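S-adenosylmethionine-dependent methyltransferase (Clostridium acetobutylicum, PDB 1Y8C) probably transfers methyl groups from S-adenosylmethionine to an acceptor that is not known, as expected of a class I methyltransferase with a Rossmann-like fold. Local coordinates at residues Cys107-Asn113 with Phe138-Asn143; Val223-Ser227 with Glu236-Tyr240; Leu121-Phe125 with Ile208-His214; Thr62-Ser68 with Pro86-Asp92. All coordinates share one frame; numbering follows the deposited sequence.

Contact 1: Cys107-Asn113 with Phe138-Asn143; sequences CCLDSTN and FIFDIN
The carboxylate of Asp-141 reaches across to the turn that follows strand 104-107 and takes two successive backbone N-H groups, one on each oxygen. OD1 accepts from Asp-110 N at 2.8 Å, on its syn side and somewhat out of the carboxylate plane, while OD2 gets a weak, poorly aligned bond from Leu-109 N at 3.0 Å. With CG between its own backbone N and carbonyl carbon (chi1 69°), the group swings over the type I' turn Cys-108 to Ser-111. Before the turn the strands pair in parallel: Cys-107 N gives to Ile-139 O at 3.0 Å and Asp-141 N to Cys-107 O at 3.2 Å. Farther along, Asn-113 OD1 accepts Asn-143 N at 2.9 Å in a nearly straight bond that arrives tilted from the amide plane. A buried water fills in where the chains part, donating to Cys-107 O and Asp-141 O and accepting from Thr-112 N. In the next shell, Tyr-226 OH holds Asp-141 OD2, and Arg-237 NH1 bridges Asp-141 OD1 and Asp-110 OD1, which Arg-15 also meets. This is where neighbouring strands end in a Rossmann-like methyltransferase, the rim that usually bears the active site. Asp-110 OD1 and Asp-141 OD1 lie 4.5 Å apart in the interior, and the shared arginine probably offsets their repulsion.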
# COMPACT_ATOMS: atom_id res chain seq x y z
N CYS A 107 -1.11 -3.00 4.57
CA CYS A 107 -1.50 -2.75 3.20
C CYS A 107 -1.21 -1.28 3.01
O CYS A 107 -2.02 -0.41 3.36
CB CYS A 107 -2.97 -3.06 3.00
SG CYS A 107 -3.45 -2.88 1.30
N CYS A 108 -0.05 -1.01 2.44
CA CYS A 108 0.41 0.36 2.24
C CYS A 108 0.44 0.85 0.78
O CYS A 108 -0.11 0.20 -0.12
CB CYS A 108 1.80 0.49 2.87
SG CYS A 108 1.87 -0.22 4.56
N LEU A 109 1.08 2.00 0.57
CA LEU A 109 1.23 2.59 -0.76
C LEU A 109 -0.09 2.77 -1.49
O LEU A 109 -0.21 2.41 -2.66
CB LEU A 109 2.17 1.73 -1.61
CG LEU A 109 3.59 1.59 -1.07
CD1 LEU A 109 4.37 0.59 -1.91
CD2 LEU A 109 4.27 2.97 -1.09
N ASP A 110 -1.06 3.33 -0.79
CA ASP A 110 -2.39 3.57 -1.33
C ASP A 110 -3.03 2.43 -2.12
O ASP A 110 -3.85 2.68 -3.01
CB ASP A 110 -2.43 4.89 -2.16
CG ASP A 110 -1.21 5.07 -3.07
OD1 ASP A 110 -0.13 5.42 -2.56
OD2 ASP A 110 -1.32 4.88 -4.29
N SER A 111 -2.69 1.19 -1.80
CA SER A 111 -3.29 0.06 -2.52
C SER A 111 -4.80 0.01 -2.35
O SER A 111 -5.52 -0.32 -3.28
CB SER A 111 -2.66 -1.26 -2.08
OG SER A 111 -1.36 -1.38 -2.64
N THR A 112 -5.26 0.34 -1.16
CA THR A 112 -6.68 0.36 -0.87
C THR A 112 -7.45 1.24 -1.87
O THR A 112 -8.60 0.95 -2.19
CB THR A 112 -6.92 0.87 0.58
OG1 THR A 112 -6.34 -0.05 1.51
CG2 THR A 112 -8.41 1.03 0.88
N ASN A 113 -6.84 2.31 -2.38
CA ASN A 113 -7.57 3.14 -3.33
C ASN A 113 -7.85 2.46 -4.66
O ASN A 113 -8.70 2.91 -5.41
CB ASN A 113 -6.84 4.46 -3.61
CG ASN A 113 -6.69 5.33 -2.38
OD1 ASN A 113 -5.76 5.15 -1.60
ND2 ASN A 113 -7.62 6.26 -2.19
N PHE A 138 -4.22 -4.10 12.32
CA PHE A 138 -4.27 -3.95 10.86
C PHE A 138 -3.94 -2.50 10.50
O PHE A 138 -4.65 -1.57 10.90
CB PHE A 138 -5.66 -4.33 10.32
CG PHE A 138 -5.86 -3.98 8.86
CD1 PHE A 138 -4.81 -4.12 7.94
CD2 PHE A 138 -7.10 -3.54 8.39
CE1 PHE A 138 -4.99 -3.82 6.58
CE2 PHE A 138 -7.30 -3.24 7.04
CZ PHE A 138 -6.23 -3.39 6.12
N ILE A 139 -2.86 -2.32 9.74
CA ILE A 139 -2.40 -1.00 9.34
C ILE A 139 -2.42 -0.81 7.81
O ILE A 139 -1.85 -1.62 7.08
CB ILE A 139 -0.97 -0.74 9.88
CG1 ILE A 139 -0.98 -0.84 11.41
CG2 ILE A 139 -0.46 0.61 9.45
CD1 ILE A 139 0.36 -0.63 12.07
N PHE A 140 -3.07 0.24 7.35
CA PHE A 140 -3.15 0.52 5.92
C PHE A 140 -3.27 2.02 5.68
O PHE A 140 -3.68 2.76 6.57
CB PHE A 140 -4.36 -0.18 5.30
CG PHE A 140 -5.69 0.44 5.68
CD1 PHE A 140 -6.32 1.33 4.84
CD2 PHE A 140 -6.31 0.10 6.88
CE1 PHE A 140 -7.56 1.88 5.18
CE2 PHE A 140 -7.56 0.65 7.23
CZ PHE A 140 -8.18 1.54 6.38
N ASP A 141 -2.89 2.48 4.49
CA ASP A 141 -3.01 3.90 4.20
C ASP A 141 -3.75 4.12 2.91
O ASP A 141 -3.91 3.21 2.11
CB ASP A 141 -1.63 4.55 4.09
CG ASP A 141 -0.86 4.09 2.87
OD1 ASP A 141 -1.24 4.46 1.74
OD2 ASP A 141 0.13 3.36 3.05
N ILE A 142 -4.21 5.35 2.73
CA ILE A 142 -4.92 5.71 1.52
C ILE A 142 -4.54 7.13 1.13
O ILE A 142 -4.04 7.90 1.95
CB ILE A 142 -6.44 5.68 1.72
CG1 ILE A 142 -6.87 6.81 2.66
CG2 ILE A 142 -6.87 4.32 2.26
CD1 ILE A 142 -8.37 6.99 2.78
N ASN A 143 -4.75 7.45 -0.13
CA ASN A 143 -4.49 8.80 -0.58
C ASN A 143 -5.77 9.49 -0.16
O ASN A 143 -6.86 8.92 -0.28
CB ASN A 143 -4.30 8.87 -2.09
CG ASN A 143 -2.86 8.60 -2.51
OD1 ASN A 143 -1.92 9.08 -1.88
ND2 ASN A 143 -2.68 7.84 -3.59
O HOH W 1 -3.46 0.85 1.22

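Contact 2: Val223-Ser227 with Glu236-Tyr240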
# COMPACT_ATOMS: atom_id res chain seq x y z
N VAL A 223 -3.87 8.80 11.79
CA VAL A 223 -2.84 9.83 11.71
C VAL A 223 -2.48 10.28 10.30
O VAL A 223 -3.00 9.77 9.30
CB VAL A 223 -1.56 9.37 12.39
CG1 VAL A 223 -1.86 8.93 13.81
CG2 VAL A 223 -0.91 8.24 11.58
N ASP A 224 -1.55 11.23 10.23
CA ASP A 224 -1.08 11.78 8.97
C ASP A 224 0.20 11.09 8.50
O ASP A 224 1.23 11.15 9.15
CB ASP A 224 -0.82 13.27 9.11
CG ASP A 224 -0.53 13.95 7.78
OD1 ASP A 224 0.32 13.45 7.01
OD2 ASP A 224 -1.16 15.00 7.51
N CYS A 225 0.10 10.45 7.35
CA CYS A 225 1.21 9.76 6.73
C CYS A 225 2.28 9.18 7.66
O CYS A 225 3.38 9.71 7.77
CB CYS A 225 1.87 10.70 5.73
SG CYS A 225 3.04 9.88 4.65
N TYR A 226 1.93 8.07 8.31
CA TYR A 226 2.80 7.33 9.22
C TYR A 226 3.60 8.15 10.24
O TYR A 226 4.83 8.13 10.27
CB TYR A 226 3.75 6.44 8.40
CG TYR A 226 3.04 5.40 7.55
CD1 TYR A 226 2.48 5.75 6.31
CD2 TYR A 226 2.86 4.10 8.01
CE1 TYR A 226 1.77 4.81 5.56
CE2 TYR A 226 2.15 3.16 7.27
CZ TYR A 226 1.60 3.52 6.05
OH TYR A 226 0.85 2.59 5.34
N SER A 227 2.88 8.85 11.11
CA SER A 227 3.51 9.65 12.14
C SER A 227 2.43 9.98 13.15
O SER A 227 1.24 9.76 12.91
CB SER A 227 4.07 10.95 11.55
OG SER A 227 3.03 11.86 11.22
N GLU A 236 -2.38 14.58 2.80
CA GLU A 236 -2.40 13.87 1.54
C GLU A 236 -2.43 12.36 1.68
O GLU A 236 -2.88 11.66 0.77
CB GLU A 236 -1.21 14.28 0.69
CG GLU A 236 -1.12 15.76 0.44
CD GLU A 236 -0.20 16.10 -0.72
OE1 GLU A 236 0.63 15.23 -1.10
OE2 GLU A 236 -0.31 17.23 -1.25
N ARG A 237 -1.95 11.85 2.80
CA ARG A 237 -1.92 10.40 3.00
C ARG A 237 -2.33 10.06 4.42
O ARG A 237 -1.66 10.42 5.38
CB ARG A 237 -0.51 9.85 2.72
CG ARG A 237 -0.44 8.33 2.78
CD ARG A 237 0.94 7.78 2.46
NE ARG A 237 1.37 8.05 1.09
CZ ARG A 237 0.99 7.35 0.02
NH1 ARG A 237 0.17 6.32 0.13
NH2 ARG A 237 1.45 7.69 -1.19
N ILE A 238 -3.44 9.34 4.55
CA ILE A 238 -3.94 8.97 5.85
C ILE A 238 -3.60 7.54 6.25
O ILE A 238 -3.85 6.60 5.50
CB ILE A 238 -5.47 9.17 5.90
CG1 ILE A 238 -5.80 10.65 5.68
CG2 ILE A 238 -6.01 8.64 7.22
CD1 ILE A 238 -7.27 10.99 5.52
N THR A 239 -3.01 7.38 7.43
CA THR A 239 -2.67 6.05 7.89
C THR A 239 -3.62 5.60 8.99
O THR A 239 -3.67 6.21 10.05
CB THR A 239 -1.24 5.96 8.42
OG1 THR A 239 -0.32 6.19 7.34
CG2 THR A 239 -1.00 4.58 9.02
N TYR A 240 -4.38 4.55 8.71
CA TYR A 240 -5.32 4.01 9.68
C TYR A 240 -4.71 2.83 10.43
O TYR A 240 -3.91 2.05 9.89
CB TYR A 240 -6.59 3.50 9.00
CG TYR A 240 -7.59 4.55 8.61
CD1 TYR A 240 -7.55 5.17 7.36
CD2 TYR A 240 -8.62 4.91 9.48
CE1 TYR A 240 -8.50 6.11 6.97
CE2 TYR A 240 -9.58 5.85 9.11
CZ TYR A 240 -9.51 6.44 7.85
OH TYR A 240 -10.48 7.35 7.49
O HOH W 2 0.04 13.44 4.14
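One face of the Tyr-226 ring lies against Thr-239: OG1 sits toward the rim, 3.0 Å from CD1 of Tyr-226, and CG2 stands nearly above the ring centre in a CH-pi contact, 4.0 Å from the Tyr-226 centroid. The ring edge is turned to Arg-237 CD, and Trp-23 from helix 20-32 also stacks on this tyrosine. Round the Arg-237 guanidinium, Cys-225 SG comes in at the edge, near the plane, and touches the chain lower down, 3.7 Å from Arg-237 CD. The chain of the arginine runs extended through CD before it turns at chi3 (-64°); NE makes a salt bridge with Asp-17, while NH1 serves the aspartates of the neighbouring strand end and turn. Strands 217-224 and 237-244 run antiparallel here, and 237-244 is inserted between 136-143 and 217-224, the reversed seventh strand that marks class I methyltransferases. Val-223 and Thr-239 form a hydrogen-bonded pair, with Val-223 N to Thr-239 O at 3.1 Å and Thr-239 N to Val-223 O at 3.0 Å; their side chains lie side by side. Asp-224 and Ile-238 follow as a non-hydrogen-bonded pair. Then Cys-225 and Tyr-226 both take positive phi values and peel the chain off the sheet, yet it stays tethered: Cys-225 N gives to Arg-237 O at 2.6 Å, and Tyr-226 N turns to the side chain, giving to Thr-239 OG1 at 3.1 Å. A water bridges Asp-224 OD1 and Arg-237 N.

Contact 3: Leu121-Phe125 with Ile208-His214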
# COMPACT_ATOMS: atom_id res chain seq x y z
N LEU A 121 -14.61 -3.15 -1.54
CA LEU A 121 -13.85 -2.58 -0.44
C LEU A 121 -14.39 -3.16 0.87
O LEU A 121 -13.63 -3.38 1.82
CB LEU A 121 -13.97 -1.06 -0.44
CG LEU A 121 -13.09 -0.30 0.56
CD1 LEU A 121 -11.61 -0.54 0.27
CD2 LEU A 121 -13.42 1.16 0.48
N LYS A 122 -15.69 -3.39 0.91
CA LYS A 122 -16.33 -3.97 2.09
C LYS A 122 -15.84 -5.41 2.24
O LYS A 122 -15.47 -5.82 3.33
CB LYS A 122 -17.85 -3.94 1.95
CG LYS A 122 -18.47 -2.59 2.32
CD LYS A 122 -19.97 -2.53 2.05
CE LYS A 122 -20.53 -1.15 2.38
NZ LYS A 122 -21.93 -0.91 1.91
N LYS A 123 -15.85 -6.15 1.14
CA LYS A 123 -15.40 -7.53 1.15
C LYS A 123 -13.96 -7.57 1.66
O LYS A 123 -13.58 -8.43 2.47
CB LYS A 123 -15.50 -8.13 -0.26
CG LYS A 123 -16.94 -8.29 -0.72
CD LYS A 123 -17.07 -8.83 -2.15
CE LYS A 123 -16.61 -10.29 -2.30
NZ LYS A 123 -15.13 -10.48 -2.29
N TYR A 124 -13.18 -6.61 1.19
CA TYR A 124 -11.79 -6.45 1.58
C TYR A 124 -11.65 -6.32 3.11
O TYR A 124 -10.98 -7.12 3.74
CB TYR A 124 -11.24 -5.22 0.86
CG TYR A 124 -9.92 -4.69 1.36
CD1 TYR A 124 -8.74 -5.39 1.16
CD2 TYR A 124 -9.86 -3.44 1.97
CE1 TYR A 124 -7.52 -4.86 1.56
CE2 TYR A 124 -8.65 -2.89 2.37
CZ TYR A 124 -7.48 -3.60 2.15
OH TYR A 124 -6.28 -3.03 2.51
N PHE A 125 -12.29 -5.31 3.70
CA PHE A 125 -12.21 -5.12 5.14
C PHE A 125 -12.68 -6.36 5.86
O PHE A 125 -12.11 -6.76 6.88
CB PHE A 125 -13.04 -3.92 5.59
CG PHE A 125 -12.42 -2.58 5.24
CD1 PHE A 125 -13.23 -1.48 4.97
CD2 PHE A 125 -11.04 -2.44 5.17
CE1 PHE A 125 -12.66 -0.26 4.63
CE2 PHE A 125 -10.47 -1.22 4.82
CZ PHE A 125 -11.28 -0.13 4.55
N ILE A 208 -14.84 5.70 4.73
CA ILE A 208 -13.93 4.67 5.15
C ILE A 208 -14.32 4.19 6.54
O ILE A 208 -14.40 2.99 6.80
CB ILE A 208 -12.48 5.18 5.19
CG1 ILE A 208 -11.99 5.44 3.76
CG2 ILE A 208 -11.59 4.17 5.91
CD1 ILE A 208 -11.83 4.19 2.91
N GLU A 209 -14.55 5.14 7.43
CA GLU A 209 -14.93 4.83 8.80
C GLU A 209 -16.18 3.95 8.81
O GLU A 209 -16.24 2.98 9.57
CB GLU A 209 -15.16 6.13 9.58
CG GLU A 209 -13.93 6.54 10.41
CD GLU A 209 -13.31 7.88 10.01
OE1 GLU A 209 -13.96 8.93 10.23
OE2 GLU A 209 -12.17 7.88 9.49
N LYS A 210 -17.15 4.28 7.96
CA LYS A 210 -18.38 3.49 7.88
C LYS A 210 -18.07 2.07 7.37
O LYS A 210 -18.46 1.09 8.00
CB LYS A 210 -19.40 4.18 6.96
CG LYS A 210 -20.80 3.58 7.04
CD LYS A 210 -21.84 4.34 6.21
CE LYS A 210 -21.73 4.05 4.71
NZ LYS A 210 -22.09 2.63 4.35
N TYR A 211 -17.37 1.98 6.25
CA TYR A 211 -17.00 0.69 5.67
C TYR A 211 -16.17 -0.15 6.62
O TYR A 211 -16.23 -1.37 6.60
CB TYR A 211 -16.24 0.90 4.36
CG TYR A 211 -17.04 1.62 3.29
CD1 TYR A 211 -16.40 2.21 2.20
CD2 TYR A 211 -18.43 1.70 3.37
CE1 TYR A 211 -17.13 2.87 1.21
CE2 TYR A 211 -19.17 2.35 2.38
CZ TYR A 211 -18.52 2.93 1.30
OH TYR A 211 -19.26 3.54 0.31
N LEU A 212 -15.38 0.50 7.46
CA LEU A 212 -14.56 -0.23 8.42
C LEU A 212 -15.48 -0.91 9.42
O LEU A 212 -15.38 -2.12 9.63
CB LEU A 212 -13.63 0.71 9.18
CG LEU A 212 -12.28 1.02 8.53
CD1 LEU A 212 -11.51 1.97 9.42
CD2 LEU A 212 -11.50 -0.27 8.33
N LYS A 213 -16.37 -0.13 10.03
CA LYS A 213 -17.31 -0.66 11.01
C LYS A 213 -18.07 -1.84 10.42
O LYS A 213 -18.35 -2.82 11.11
CB LYS A 213 -18.30 0.43 11.43
CG LYS A 213 -17.73 1.47 12.40
CD LYS A 213 -17.59 0.89 13.81
CE LYS A 213 -17.36 1.98 14.85
NZ LYS A 213 -17.51 1.44 16.23
N HIS A 214 -18.40 -1.74 9.15
CA HIS A 214 -19.11 -2.80 8.46
C HIS A 214 -18.29 -4.09 8.55
O HIS A 214 -18.84 -5.18 8.61
CB HIS A 214 -19.33 -2.38 7.00
CG HIS A 214 -20.08 -3.38 6.18
ND1 HIS A 214 -19.51 -4.56 5.74
CD2 HIS A 214 -21.35 -3.38 5.71
CE1 HIS A 214 -20.40 -5.23 5.03
NE2 HIS A 214 -21.52 -4.54 5.00
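Phe-125 leans its ring across to helix 205-214 with CG opposite its own carbonyl carbon (chi1 -74°), and His-214 sends its imidazole back with CG opposite the backbone N (chi1 -179°). The phenyl group meets two neighbours in different ways. Leu-212 CD2 stands almost exactly on the ring normal, 3.6 Å from the Phe-125 centroid, a CH-pi contact over the centre of the face. Tyr-211 CB lies at the edge instead, in the ring plane and 3.8 Å from Phe-125 CE1. The imidazole receives an aliphatic chain: Lys-122, extended beyond CG, passes over one face at about a right angle, with its CD 3.9 Å from the His-214 centroid. The same lysine lays its CE beside Tyr-211, 3.7 Å from CD2 of that ring, and CD2 of Leu-121 approaches CD1 of Tyr-211 at 3.6 Å. Leu-121 and Lys-122 thus meet Tyr-211 from the same side of its ring. At the exposed margin the ammonium of Lys-122 comes within 4.3 Å of Lys-210 NZ, a like-charged pair that solvent can probably screen. No hydrogen bond joins the two segments. Their axes approach to 8.7 Å and cross at -51°, close to the value expected when ridges of residues four apart fit the grooves of the partner. Both helices lie over the same side of the central sheet: Tyr-124 rests on Phe-138 of strand 136-143, Ile-208 and Leu-212 pack on Tyr-240 of strand 237-244, and Leu-212 also reaches Ile-219 of the edge strand 217-224.

Contact 4: Thr62-Ser68 with Pro86-Asp92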
# COMPACT_ATOMS: atom_id res chain seq x y z
N THR A 62 6.01 -15.01 7.95
CA THR A 62 5.52 -13.93 7.11
C THR A 62 4.86 -14.42 5.83
O THR A 62 5.29 -15.39 5.21
CB THR A 62 6.67 -12.97 6.72
OG1 THR A 62 7.31 -12.47 7.90
CG2 THR A 62 6.14 -11.80 5.91
N TRP A 63 3.80 -13.72 5.44
CA TRP A 63 3.07 -14.01 4.22
C TRP A 63 2.98 -12.71 3.43
O TRP A 63 2.64 -11.67 3.98
CB TRP A 63 1.68 -14.53 4.52
CG TRP A 63 1.65 -15.94 4.91
CD1 TRP A 63 2.04 -16.47 6.11
CD2 TRP A 63 1.19 -17.03 4.12
NE1 TRP A 63 1.84 -17.83 6.11
CE2 TRP A 63 1.32 -18.20 4.90
CE3 TRP A 63 0.67 -17.13 2.82
CZ2 TRP A 63 0.96 -19.46 4.42
CZ3 TRP A 63 0.31 -18.38 2.34
CH2 TRP A 63 0.45 -19.53 3.15
N ALA A 64 3.29 -12.80 2.15
CA ALA A 64 3.25 -11.66 1.25
C ALA A 64 2.32 -11.99 0.09
O ALA A 64 2.50 -13.00 -0.59
CB ALA A 64 4.65 -11.37 0.73
N VAL A 65 1.32 -11.13 -0.13
CA VAL A 65 0.35 -11.35 -1.18
C VAL A 65 0.28 -10.16 -2.13
O VAL A 65 0.31 -9.01 -1.70
CB VAL A 65 -1.04 -11.57 -0.59
CG1 VAL A 65 -2.02 -11.87 -1.69
CG2 VAL A 65 -0.99 -12.70 0.42
N ASP A 66 0.20 -10.44 -3.42
CA ASP A 66 0.11 -9.39 -4.42
C ASP A 66 -0.50 -9.98 -5.68
O ASP A 66 -0.30 -11.15 -5.96
CB ASP A 66 1.50 -8.81 -4.73
CG ASP A 66 1.43 -7.46 -5.44
OD1 ASP A 66 1.04 -7.41 -6.63
OD2 ASP A 66 1.77 -6.44 -4.79
N LEU A 67 -1.23 -9.17 -6.42
CA LEU A 67 -1.88 -9.64 -7.63
C LEU A 67 -0.91 -9.78 -8.80
O LEU A 67 -1.10 -10.62 -9.67
CB LEU A 67 -3.00 -8.67 -8.01
CG LEU A 67 -3.90 -9.05 -9.19
CD1 LEU A 67 -4.73 -10.30 -8.86
CD2 LEU A 67 -4.82 -7.87 -9.47
N SER A 68 0.14 -8.97 -8.80
CA SER A 68 1.11 -9.00 -9.88
C SER A 68 2.13 -10.12 -9.79
O SER A 68 3.08 -10.04 -9.00
CB SER A 68 1.86 -7.68 -9.96
OG SER A 68 2.85 -7.72 -10.98
N PRO A 86 9.64 -15.68 3.41
CA PRO A 86 8.21 -15.49 3.67
C PRO A 86 7.35 -16.26 2.64
O PRO A 86 7.76 -16.43 1.49
CB PRO A 86 8.04 -13.97 3.55
CG PRO A 86 9.08 -13.60 2.54
CD PRO A 86 10.27 -14.42 2.97
N ARG A 87 6.18 -16.74 3.06
CA ARG A 87 5.30 -17.47 2.15
C ARG A 87 4.64 -16.50 1.18
O ARG A 87 4.08 -15.48 1.60
CB ARG A 87 4.19 -18.20 2.91
CG ARG A 87 4.67 -19.16 4.00
CD ARG A 87 5.56 -20.25 3.45
NE ARG A 87 5.61 -21.39 4.37
CZ ARG A 87 4.80 -22.44 4.32
NH1 ARG A 87 3.85 -22.50 3.38
NH2 ARG A 87 4.92 -23.41 5.21
N LEU A 88 4.69 -16.80 -0.11
CA LEU A 88 4.09 -15.91 -1.10
C LEU A 88 2.78 -16.46 -1.70
O LEU A 88 2.54 -17.67 -1.71
CB LEU A 88 5.10 -15.64 -2.21
CG LEU A 88 6.49 -15.15 -1.77
CD1 LEU A 88 7.39 -15.01 -2.98
CD2 LEU A 88 6.37 -13.82 -1.05
N ALA A 89 1.92 -15.57 -2.17
CA ALA A 89 0.67 -16.00 -2.78
C ALA A 89 0.09 -14.90 -3.67
O ALA A 89 -0.03 -13.75 -3.25
CB ALA A 89 -0.35 -16.40 -1.71
N CYS A 90 -0.24 -15.27 -4.91
CA CYS A 90 -0.80 -14.33 -5.86
C CYS A 90 -2.31 -14.39 -5.74
O CYS A 90 -2.92 -15.39 -6.10
CB CYS A 90 -0.37 -14.71 -7.28
SG CYS A 90 -0.61 -13.40 -8.50
N GLN A 91 -2.91 -13.33 -5.20
CA GLN A 91 -4.36 -13.28 -5.01
C GLN A 91 -4.87 -11.86 -5.03
O GLN A 91 -4.11 -10.91 -4.80
CB GLN A 91 -4.76 -13.89 -3.68
CG GLN A 91 -4.50 -15.36 -3.57
CD GLN A 91 -4.86 -15.91 -2.22
OE1 GLN A 91 -5.55 -15.26 -1.43
NE2 GLN A 91 -4.40 -17.12 -1.94
N ASP A 92 -6.16 -11.71 -5.28
CA ASP A 92 -6.79 -10.40 -5.28
C ASP A 92 -7.24 -10.10 -3.84
O ASP A 92 -7.99 -10.87 -3.25
CB ASP A 92 -8.01 -10.40 -6.22
CG ASP A 92 -8.86 -9.15 -6.08
OD1 ASP A 92 -8.30 -8.03 -6.21
OD2 ASP A 92 -10.08 -9.27 -5.85
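Backbone bonds come first: Arg-87 N gives to Thr-62 O at 2.7 Å, Ala-64 N to Arg-87 O at 2.8 Å and Ala-89 N to Ala-64 O at 3.1 Å, an ordinary parallel ladder. It slackens toward its end, where Asp-66 N to Ala-89 O and Gln-91 N to Asp-66 O are weak. Among side chains, the indole of Trp-63 carries Arg-87 over one face; CB of Arg-87 is 3.5 Å from the centroid of the six-membered ring, a CH-pi contact. With CG anti to its own carbonyl carbon (chi1 -56°), Arg-87 keeps CG by the indole too, near CE2 and CZ2. On the other face of the sheet Ala-64 CB meets Leu-88 CD2 at 3.5 Å, and Thr-62 lies alongside Pro-86. Polar capping is local: Asp-66 OD1 accepts Ser-68 N at 2.8 Å through its anti lone pair, an Asx turn, and Ser-68 N-caps helix 69-81. OD2 of Asp-66 takes the backbone N of Gly-47. The two strands with helix 69-81 between them make a beta-alpha-beta crossover of the Rossmann-like fold, and Asp-66 stands just past strand 61-65, where relatives commonly place an acid for the cofactor ribose.

How the contacts relate
Contacts 1, 2 and 4 tie strands of one mixed sheet, whereas contact 3 joins two helices lying against it. Contact 1 is deepest, near the chain's centre, and is rich in buried charge; contact 2 shares that network through its arginine and tyrosine. Contact 3 is partly buried, apolar inside with lysines outside, and meets contact 1 through Tyr-124 and contact 2 through Tyr-240, whose hydroxyl reaches Glu-209. Contact 4 sits at the far edge, its centre about 24 Å from that of contact 2. Parallel pairing serves contacts 1 and 4; antiparallel pairing, with the reversed strand, belongs to contact 2.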